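Local coordinates for protein dihydrofolate reductase (Enterococcus faecalis, PDB 4M7U) that probably catalyses the NADPH-dependent reduction of 7,8-dihydrofolate to tetrahydrofolate, a step needed for glycine, purine and DNA precursor synthesis, at residues A[116-130]-A[158-170]. Numbering follows the deposited sequence.
Sequences PACDVLYRTMIHETF and NLYAHDYETYHRN
Paired backbone bonds join Leu121 to Tyr167, Arg123 to Glu165 and Met125 to Asp163, each a hydrogen-bonded antiparallel pair, while Tyr122–Thr166 and Thr124–Tyr164 fill the non-hydrogen-bonded positions between them. The axes of strands 120-126 and 162-169 run at 163° with a closest approach of 4.6 Å. His127 N donates to Ala161 O, continuing the pairing.

Charged bonding centres on Glu165 OE1. Arg123 presents its guanidinium edge: NH2 lies 2.8 Å from Glu165 OE1 on the syn side, and NE donates to the same oxygen from above the carboxylate plane. A bend at chi3 (80°) in an otherwise extended arginine chain turns that edge toward the glutamate. Tyr167 OH gives Glu165 OE1 its third bond, at 2.6 Å; three donors on one oxygen probably limit how far the carboxylate can turn. On the face that carries Arg123, Glu165 and Tyr167, the edge of the His127 ring meets Asp163, with His127 NE2 and Asp163 OD2 modelled 2.4 Å apart, a doubtful separation too short to be taken at face value. At the other end, the extended Arg169 side chain brings NE to Cys118 O in a nearly straight bond of 2.8 Å, and a water links Arg169 N with Asp119 O.

The dihydrofolate reductase fold carries this pair near one side of its mixed eight-stranded sheet: strand 9-17 pairs with 120-126, and strand 144-151 closes the sheet beyond 162-169. On the face toward helix 33-43, Tyr122 and Thr166 lie side by side; Thr124 OG1 passes Tyr164 CD2 and bonds to Asp35.

Apolar contacts include Leu121 CB against Tyr167 CB, and a T-shaped stack in which the Phe130 edge points at the Tyr160 face, centroids 5.0 Å apart and planes at 87°.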
ATOM      1  N   PRO A 116       0.593  11.777  -2.992  1.00 13.70           N
ATOM      2  CA  PRO A 116      -0.055  13.051  -3.354  1.00 19.06           C
ATOM      3  C   PRO A 116      -1.397  12.899  -4.093  1.00 19.89           C
ATOM      4  O   PRO A 116      -2.185  13.842  -4.066  1.00 23.94           O
ATOM      5  CB  PRO A 116       0.978  13.715  -4.271  1.00 13.23           C
ATOM      6  CG  PRO A 116       2.291  13.224  -3.733  1.00 15.23           C
ATOM      7  CD  PRO A 116       2.015  11.769  -3.396  1.00 15.51           C
ATOM      8  N   ALA A 117      -1.652  11.750  -4.725  1.00 13.55           N
ATOM      9  CA  ALA A 117      -2.936  11.511  -5.400  1.00 15.56           C
ATOM     10  C   ALA A 117      -3.934  10.707  -4.548  1.00 20.09           C
ATOM     11  O   ALA A 117      -5.048  10.420  -4.993  1.00 16.71           O
ATOM     12  CB  ALA A 117      -2.727  10.837  -6.748  1.00 14.16           C
ATOM     13  N   CYS A 118      -3.548  10.352  -3.325  1.00 15.27           N
ATOM     14  CA  CYS A 118      -4.427   9.545  -2.478  1.00 19.97           C
ATOM     15  C   CYS A 118      -5.449  10.384  -1.729  1.00 19.28           C
ATOM     16  O   CYS A 118      -5.243  11.580  -1.503  1.00 22.52           O
ATOM     17  CB  CYS A 118      -3.615   8.699  -1.492  1.00 19.43           C
ATOM     18  SG  CYS A 118      -2.705   7.349  -2.275  1.00 14.76           S
ATOM     19  N   ASP A 119      -6.560   9.752  -1.362  1.00 21.85           N
ATOM     20  CA  ASP A 119      -7.589  10.407  -0.556  1.00 19.03           C
ATOM     21  C   ASP A 119      -7.667   9.881   0.860  1.00 19.24           C
ATOM     22  O   ASP A 119      -8.336  10.469   1.704  1.00 18.41           O
ATOM     23  CB  ASP A 119      -8.946  10.257  -1.210  1.00 15.84           C
ATOM     24  CG  ASP A 119      -9.111  11.195  -2.379  1.00 34.11           C
ATOM     25  OD1 ASP A 119      -8.645  12.359  -2.272  1.00 21.30           O
ATOM     26  OD2 ASP A 119      -9.677  10.761  -3.402  1.00 33.63           O
ATOM     27  N   VAL A 120      -6.995   8.767   1.128  1.00 20.33           N
ATOM     28  CA  VAL A 120      -6.986   8.215   2.480  1.00 14.35           C
ATOM     29  C   VAL A 120      -5.716   7.411   2.671  1.00 14.56           C
ATOM     30  O   VAL A 120      -5.214   6.829   1.708  1.00 14.88           O
ATOM     31  CB  VAL A 120      -8.242   7.333   2.741  1.00 22.72           C
ATOM     32  CG1 VAL A 120      -8.422   6.344   1.630  1.00 26.14           C
ATOM     33  CG2 VAL A 120      -8.148   6.595   4.080  1.00 20.85           C
ATOM     34  N   LEU A 121      -5.184   7.430   3.901  1.00 18.55           N
ATOM     35  CA  LEU A 121      -4.056   6.591   4.309  1.00 16.04           C
ATOM     36  C   LEU A 121      -4.514   5.622   5.401  1.00 16.61           C
ATOM     37  O   LEU A 121      -5.075   6.033   6.429  1.00 10.94           O
ATOM     38  CB  LEU A 121      -2.910   7.451   4.851  1.00 12.22           C
ATOM     39  CG  LEU A 121      -2.454   8.620   3.969  1.00 15.49           C
ATOM     40  CD1 LEU A 121      -1.365   9.411   4.678  1.00  9.02           C
ATOM     41  CD2 LEU A 121      -1.947   8.120   2.603  1.00 10.36           C
ATOM     42  N   TYR A 122      -4.272   4.336   5.176  1.00  9.91           N
ATOM     43  CA  TYR A 122      -4.465   3.329   6.209  1.00  9.49           C
ATOM     44  C   TYR A 122      -3.105   2.848   6.685  1.00 13.02           C
ATOM     45  O   TYR A 122      -2.392   2.153   5.952  1.00 16.34           O
ATOM     46  CB  TYR A 122      -5.238   2.144   5.648  1.00 12.55           C
ATOM     47  CG  TYR A 122      -6.644   2.484   5.212  1.00 17.01           C
ATOM     48  CD1 TYR A 122      -7.022   2.374   3.880  1.00 15.51           C
ATOM     49  CD2 TYR A 122      -7.600   2.895   6.136  1.00 17.27           C
ATOM     50  CE1 TYR A 122      -8.313   2.665   3.474  1.00 18.04           C
ATOM     51  CE2 TYR A 122      -8.902   3.195   5.736  1.00 20.02           C
ATOM     52  CZ  TYR A 122      -9.246   3.078   4.405  1.00 20.93           C
ATOM     53  OH  TYR A 122     -10.529   3.372   4.002  1.00 31.11           O
ATOM     54  N   ARG A 123      -2.732   3.214   7.905  1.00 15.99           N
ATOM     55  CA  ARG A 123      -1.422   2.839   8.438  1.00  8.51           C
ATOM     56  C   ARG A 123      -1.530   1.973   9.679  1.00 10.94           C
ATOM     57  O   ARG A 123      -2.247   2.312  10.638  1.00  8.18           O
ATOM     58  CB  ARG A 123      -0.595   4.089   8.783  1.00 12.71           C
ATOM     59  CG  ARG A 123       0.787   3.750   9.360  1.00 15.60           C
ATOM     60  CD  ARG A 123       1.633   5.006   9.559  1.00 18.96           C
ATOM     61  NE  ARG A 123       1.284   5.715  10.784  1.00 19.59           N
ATOM     62  CZ  ARG A 123       2.074   6.601  11.381  1.00 30.82           C
ATOM     63  NH1 ARG A 123       3.260   6.897  10.855  1.00 10.52           N
ATOM     64  NH2 ARG A 123       1.685   7.180  12.509  1.00 20.69           N
ATOM     65  N   THR A 124      -0.813   0.853   9.670  1.00 10.79           N
ATOM     66  CA  THR A 124      -0.686   0.034  10.874  1.00 10.60           C
ATOM     67  C   THR A 124       0.638   0.381  11.537  1.00  8.85           C
ATOM     68  O   THR A 124       1.708   0.059  11.015  1.00 15.26           O
ATOM     69  CB  THR A 124      -0.691  -1.464  10.558  1.00 11.13           C
ATOM     70  OG1 THR A 124      -1.942  -1.819   9.948  1.00 11.33           O
ATOM     71  CG2 THR A 124      -0.489  -2.282  11.849  1.00 11.35           C
ATOM     72  N   MET A 125       0.573   1.068  12.670  1.00 12.87           N
ATOM     73  CA  MET A 125       1.784   1.477  13.388  1.00 10.65           C
ATOM     74  C   MET A 125       2.161   0.390  14.397  1.00 15.85           C
ATOM     75  O   MET A 125       1.412   0.117  15.340  1.00 11.26           O
ATOM     76  CB  MET A 125       1.556   2.834  14.075  1.00 12.71           C
ATOM     77  CG  MET A 125       2.765   3.363  14.860  1.00 21.38           C
ATOM     78  SD  MET A 125       4.331   3.333  13.946  1.00 33.82           S
ATOM     79  CE  MET A 125       4.294   4.926  13.186  1.00 20.75           C
ATOM     80  N   ILE A 126       3.308  -0.247  14.183  1.00 11.72           N
ATOM     81  CA  ILE A 126       3.745  -1.328  15.059  1.00 12.42           C
ATOM     82  C   ILE A 126       4.790  -0.812  16.049  1.00 17.14           C
ATOM     83  O   ILE A 126       5.866  -0.335  15.658  1.00 13.42           O
ATOM     84  CB  ILE A 126       4.327  -2.499  14.238  1.00  9.17           C
ATOM     85  CG1 ILE A 126       3.315  -2.953  13.167  1.00 11.10           C
ATOM     86  CG2 ILE A 126       4.691  -3.643  15.137  1.00  9.55           C
ATOM     87  CD1 ILE A 126       3.855  -4.050  12.224  1.00  5.93           C
ATOM     88  N   HIS A 127       4.469  -0.916  17.335  1.00 12.20           N
ATOM     89  CA  HIS A 127       5.297  -0.327  18.381  1.00 16.49           C
ATOM     90  C   HIS A 127       6.401  -1.288  18.816  1.00 14.14           C
ATOM     91  O   HIS A 127       6.352  -1.896  19.887  1.00 17.18           O
ATOM     92  CB  HIS A 127       4.429   0.125  19.558  1.00 11.76           C
ATOM     93  CG  HIS A 127       3.282   0.995  19.143  1.00  8.59           C
ATOM     94  ND1 HIS A 127       3.449   2.285  18.681  1.00 10.96           N
ATOM     95  CD2 HIS A 127       1.948   0.751  19.121  1.00 11.63           C
ATOM     96  CE1 HIS A 127       2.263   2.801  18.400  1.00 16.71           C
ATOM     97  NE2 HIS A 127       1.341   1.901  18.653  1.00 13.08           N
ATOM     98  N   GLU A 128       7.390  -1.416  17.945  1.00 11.34           N
ATOM     99  CA  GLU A 128       8.540  -2.271  18.166  1.00 14.45           C
ATOM    100  C   GLU A 128       9.535  -1.860  17.100  1.00 18.41           C
ATOM    101  O   GLU A 128       9.161  -1.239  16.090  1.00 14.09           O
ATOM    102  CB  GLU A 128       8.160  -3.754  18.029  1.00 11.73           C
ATOM    103  CG  GLU A 128       9.207  -4.746  18.552  1.00 15.57           C
ATOM    104  CD  GLU A 128       9.960  -4.202  19.758  1.00 19.82           C
ATOM    105  OE1 GLU A 128       9.508  -4.437  20.897  1.00 24.31           O
ATOM    106  OE2 GLU A 128      10.998  -3.525  19.571  1.00 23.20           O
ATOM    107  N   THR A 129      10.806  -2.174  17.315  1.00 11.90           N
ATOM    108  CA  THR A 129      11.808  -1.859  16.299  1.00 17.92           C
ATOM    109  C   THR A 129      12.364  -3.132  15.678  1.00 16.93           C
ATOM    110  O   THR A 129      12.648  -4.102  16.384  1.00 15.48           O
ATOM    111  CB  THR A 129      12.965  -1.006  16.848  1.00 15.82           C
ATOM    112  OG1 THR A 129      13.642  -1.727  17.880  1.00 36.77           O
ATOM    113  CG2 THR A 129      12.445   0.283  17.403  1.00 13.77           C
ATOM    114  N   PHE A 130      12.507  -3.119  14.358  1.00 12.61           N
ATOM    115  CA  PHE A 130      13.060  -4.256  13.622  1.00 10.85           C
ATOM    116  C   PHE A 130      14.194  -3.771  12.717  1.00 22.93           C
ATOM    117  O   PHE A 130      14.357  -2.559  12.492  1.00 18.12           O
ATOM    118  CB  PHE A 130      11.979  -4.930  12.768  1.00  8.97           C
ATOM    119  CG  PHE A 130      10.764  -5.372  13.552  1.00 16.85           C
ATOM    120  CD1 PHE A 130       9.751  -4.473  13.862  1.00 11.66           C
ATOM    121  CD2 PHE A 130      10.638  -6.684  13.976  1.00  8.67           C
ATOM    122  CE1 PHE A 130       8.620  -4.879  14.592  1.00 10.88           C
ATOM    123  CE2 PHE A 130       9.512  -7.100  14.693  1.00 21.70           C
ATOM    124  CZ  PHE A 130       8.503  -6.193  14.999  1.00 16.11           C
ATOM    125  N   ASN A 158      -0.051 -12.712  17.547  1.00 16.97           N
ATOM    126  CA  ASN A 158       0.270 -11.326  17.280  1.00 19.00           C
ATOM    127  C   ASN A 158       1.046 -10.735  18.454  1.00 18.42           C
ATOM    128  O   ASN A 158       0.456 -10.375  19.479  1.00 20.10           O
ATOM    129  CB  ASN A 158      -1.027 -10.561  17.019  1.00 14.87           C
ATOM    130  CG  ASN A 158      -1.801 -11.134  15.842  1.00 16.41           C
ATOM    131  OD1 ASN A 158      -1.604 -10.729  14.691  1.00 14.84           O
ATOM    132  ND2 ASN A 158      -2.684 -12.087  16.124  1.00 24.05           N
ATOM    133  N   LEU A 159       2.364 -10.624  18.295  1.00 16.42           N
ATOM    134  CA  LEU A 159       3.275 -10.418  19.428  1.00 13.55           C
ATOM    135  C   LEU A 159       3.571  -8.970  19.816  1.00 13.31           C
ATOM    136  O   LEU A 159       4.233  -8.728  20.826  1.00 19.20           O
ATOM    137  CB  LEU A 159       4.621 -11.100  19.142  1.00 18.84           C
ATOM    138  CG  LEU A 159       4.650 -12.596  18.819  1.00 26.84           C
ATOM    139  CD1 LEU A 159       6.091 -13.048  18.582  1.00 27.22           C
ATOM    140  CD2 LEU A 159       4.019 -13.404  19.942  1.00 15.13           C
ATOM    141  N   TYR A 160       3.123  -8.012  19.012  1.00 10.65           N
ATOM    142  CA  TYR A 160       3.559  -6.631  19.191  1.00 13.85           C
ATOM    143  C   TYR A 160       2.361  -5.725  19.379  1.00 13.75           C
ATOM    144  O   TYR A 160       1.334  -5.939  18.743  1.00 13.93           O
ATOM    145  CB  TYR A 160       4.378  -6.163  17.968  1.00 13.36           C
ATOM    146  CG  TYR A 160       5.381  -7.194  17.490  1.00 14.72           C
ATOM    147  CD1 TYR A 160       6.524  -7.472  18.228  1.00 20.28           C
ATOM    148  CD2 TYR A 160       5.169  -7.907  16.320  1.00 16.66           C
ATOM    149  CE1 TYR A 160       7.436  -8.424  17.814  1.00 13.75           C
ATOM    150  CE2 TYR A 160       6.077  -8.862  15.892  1.00 13.06           C
ATOM    151  CZ  TYR A 160       7.211  -9.114  16.647  1.00 19.45           C
ATOM    152  OH  TYR A 160       8.132 -10.063  16.233  1.00 18.41           O
ATOM    153  N   ALA A 161       2.500  -4.722  20.252  1.00 12.73           N
ATOM    154  CA  ALA A 161       1.494  -3.677  20.386  1.00 16.19           C
ATOM    155  C   ALA A 161       1.435  -2.949  19.055  1.00 14.35           C
ATOM    156  O   ALA A 161       2.470  -2.710  18.431  1.00 12.66           O
ATOM    157  CB  ALA A 161       1.867  -2.699  21.491  1.00  6.48           C
ATOM    158  N   HIS A 162       0.235  -2.592  18.613  1.00 12.00           N
ATOM    159  CA  HIS A 162       0.108  -1.914  17.335  1.00  9.54           C
ATOM    160  C   HIS A 162      -1.172  -1.093  17.280  1.00 15.51           C
ATOM    161  O   HIS A 162      -2.108  -1.347  18.048  1.00 12.18           O
ATOM    162  CB  HIS A 162       0.187  -2.935  16.184  1.00 15.57           C
ATOM    163  CG  HIS A 162      -0.829  -4.038  16.272  1.00 12.62           C
ATOM    164  ND1 HIS A 162      -0.707  -5.096  17.152  1.00 16.82           N
ATOM    165  CD2 HIS A 162      -1.979  -4.251  15.583  1.00 14.74           C
ATOM    166  CE1 HIS A 162      -1.736  -5.909  17.003  1.00 13.25           C
ATOM    167  NE2 HIS A 162      -2.520  -5.431  16.063  1.00 12.24           N
ATOM    168  N   ASP A 163      -1.189  -0.090  16.399  1.00 10.18           N
ATOM    169  CA  ASP A 163      -2.386   0.706  16.161  1.00 12.41           C
ATOM    170  C   ASP A 163      -2.757   0.686  14.690  1.00 15.22           C
ATOM    171  O   ASP A 163      -1.876   0.684  13.818  1.00 12.48           O
ATOM    172  CB  ASP A 163      -2.212   2.156  16.649  1.00 12.16           C
ATOM    173  CG  ASP A 163      -2.131   2.252  18.162  1.00 12.74           C
ATOM    174  OD1 ASP A 163      -3.178   2.099  18.831  1.00 16.17           O
ATOM    175  OD2 ASP A 163      -1.019   2.448  18.690  1.00 13.20           O
ATOM    176  N   TYR A 164      -4.062   0.631  14.424  1.00 10.03           N
ATOM    177  CA  TYR A 164      -4.583   0.800  13.079  1.00 13.05           C
ATOM    178  C   TYR A 164      -5.092   2.233  12.923  1.00 16.23           C
ATOM    179  O   TYR A 164      -6.096   2.621  13.552  1.00 12.86           O
ATOM    180  CB  TYR A 164      -5.728  -0.185  12.829  1.00 13.14           C
ATOM    181  CG  TYR A 164      -5.309  -1.639  12.851  1.00 17.78           C
ATOM    182  CD1 TYR A 164      -5.403  -2.394  14.016  1.00 14.84           C
ATOM    183  CD2 TYR A 164      -4.833  -2.267  11.696  1.00 19.94           C
ATOM    184  CE1 TYR A 164      -5.023  -3.739  14.037  1.00  9.96           C
ATOM    185  CE2 TYR A 164      -4.453  -3.617  11.709  1.00 12.70           C
ATOM    186  CZ  TYR A 164      -4.549  -4.339  12.880  1.00 18.24           C
ATOM    187  OH  TYR A 164      -4.172  -5.675  12.891  1.00 17.74           O
ATOM    188  N   GLU A 165      -4.420   3.014  12.075  1.00  7.87           N
ATOM    189  CA  GLU A 165      -4.754   4.421  11.930  1.00  9.22           C
ATOM    190  C   GLU A 165      -5.351   4.752  10.562  1.00 11.71           C
ATOM    191  O   GLU A 165      -4.979   4.156   9.552  1.00 13.11           O
ATOM    192  CB  GLU A 165      -3.502   5.278  12.153  1.00 11.17           C
ATOM    193  CG  GLU A 165      -2.769   4.995  13.455  1.00 15.05           C
ATOM    194  CD  GLU A 165      -1.506   5.826  13.589  1.00 21.63           C
ATOM    195  OE1 GLU A 165      -0.978   6.289  12.541  1.00 17.32           O
ATOM    196  OE2 GLU A 165      -1.042   6.029  14.736  1.00 18.99           O
ATOM    197  N   THR A 166      -6.256   5.730  10.536  1.00 16.00           N
ATOM    198  CA  THR A 166      -6.806   6.245   9.284  1.00 11.86           C
ATOM    199  C   THR A 166      -6.547   7.747   9.166  1.00 17.96           C
ATOM    200  O   THR A 166      -6.822   8.497  10.107  1.00 10.91           O
ATOM    201  CB  THR A 166      -8.323   5.989   9.215  1.00 14.71           C
ATOM    202  OG1 THR A 166      -8.578   4.597   9.455  1.00 12.40           O
ATOM    203  CG2 THR A 166      -8.893   6.391   7.840  1.00 15.12           C
ATOM    204  N   TYR A 167      -6.022   8.185   8.020  1.00 16.62           N
ATOM    205  CA  TYR A 167      -5.825   9.616   7.746  1.00 12.96           C
ATOM    206  C   TYR A 167      -6.684  10.067   6.554  1.00 20.97           C
ATOM    207  O   TYR A 167      -6.875   9.310   5.598  1.00 11.06           O
ATOM    208  CB  TYR A 167      -4.348   9.924   7.483  1.00 11.31           C
ATOM    209  CG  TYR A 167      -3.429   9.627   8.654  1.00 13.57           C
ATOM    210  CD1 TYR A 167      -3.057   8.324   8.956  1.00 11.46           C
ATOM    211  CD2 TYR A 167      -2.940  10.651   9.459  1.00 16.09           C
ATOM    212  CE1 TYR A 167      -2.219   8.048  10.014  1.00 16.82           C
ATOM    213  CE2 TYR A 167      -2.099  10.382  10.530  1.00 11.55           C
ATOM    214  CZ  TYR A 167      -1.747   9.082  10.798  1.00 10.95           C
ATOM    215  OH  TYR A 167      -0.921   8.794  11.853  1.00 19.17           O
ATOM    216  N   HIS A 168      -7.236  11.278   6.638  1.00 16.38           N
ATOM    217  CA  HIS A 168      -8.012  11.867   5.542  1.00 19.29           C
ATOM    218  C   HIS A 168      -7.371  13.214   5.232  1.00 19.14           C
ATOM    219  O   HIS A 168      -6.603  13.740   6.044  1.00 15.71           O
ATOM    220  CB  HIS A 168      -9.478  12.101   5.939  1.00 16.19           C
ATOM    221  CG  HIS A 168     -10.331  10.865   6.002  1.00 18.16           C
ATOM    222  ND1 HIS A 168     -11.633  10.888   6.440  1.00 21.16           N
ATOM    223  CD2 HIS A 168     -10.061   9.571   5.674  1.00 21.26           C
ATOM    224  CE1 HIS A 168     -12.138   9.664   6.387  1.00 15.01           C
ATOM    225  NE2 HIS A 168     -11.213   8.852   5.929  1.00 18.59           N
ATOM    226  N   ARG A 169      -7.680  13.787   4.072  1.00 23.79           N
ATOM    227  CA  ARG A 169      -7.109  15.088   3.713  1.00 21.26           C
ATOM    228  C   ARG A 169      -7.775  16.239   4.464  1.00 28.62           C
ATOM    229  O   ARG A 169      -8.977  16.192   4.722  1.00 26.13           O
ATOM    230  CB  ARG A 169      -7.171  15.314   2.194  1.00 18.88           C
ATOM    231  CG  ARG A 169      -6.059  14.571   1.464  1.00 24.88           C
ATOM    232  CD  ARG A 169      -6.011  14.838  -0.025  1.00 29.33           C
ATOM    233  NE  ARG A 169      -4.816  14.207  -0.580  1.00 25.97           N
ATOM    234  CZ  ARG A 169      -3.656  14.825  -0.748  1.00 25.39           C
ATOM    235  NH1 ARG A 169      -3.537  16.112  -0.437  1.00 19.17           N
ATOM    236  NH2 ARG A 169      -2.624  14.157  -1.245  1.00 28.01           N
ATOM    237  N   ASN A 170      -6.993  17.260   4.821  1.00 28.70           N
ATOM    238  CA  ASN A 170      -7.560  18.474   5.419  1.00 30.27           C
ATOM    239  C   ASN A 170      -7.743  19.607   4.405  1.00 33.68           C
ATOM    240  O   ASN A 170      -7.951  19.385   3.208  1.00 36.84           O
ATOM    241  CB  ASN A 170      -6.721  18.953   6.613  1.00 23.52           C
ATOM    242  CG  ASN A 170      -5.287  19.311   6.227  1.00 29.27           C
ATOM    243  OD1 ASN A 170      -5.013  19.736   5.103  1.00 38.04           O
ATOM    244  ND2 ASN A 170      -4.364  19.149   7.172  1.00 26.65           N
TER
HETATM  245  O   HOH W   1      -9.585  12.710   2.606  1.00 18.06           O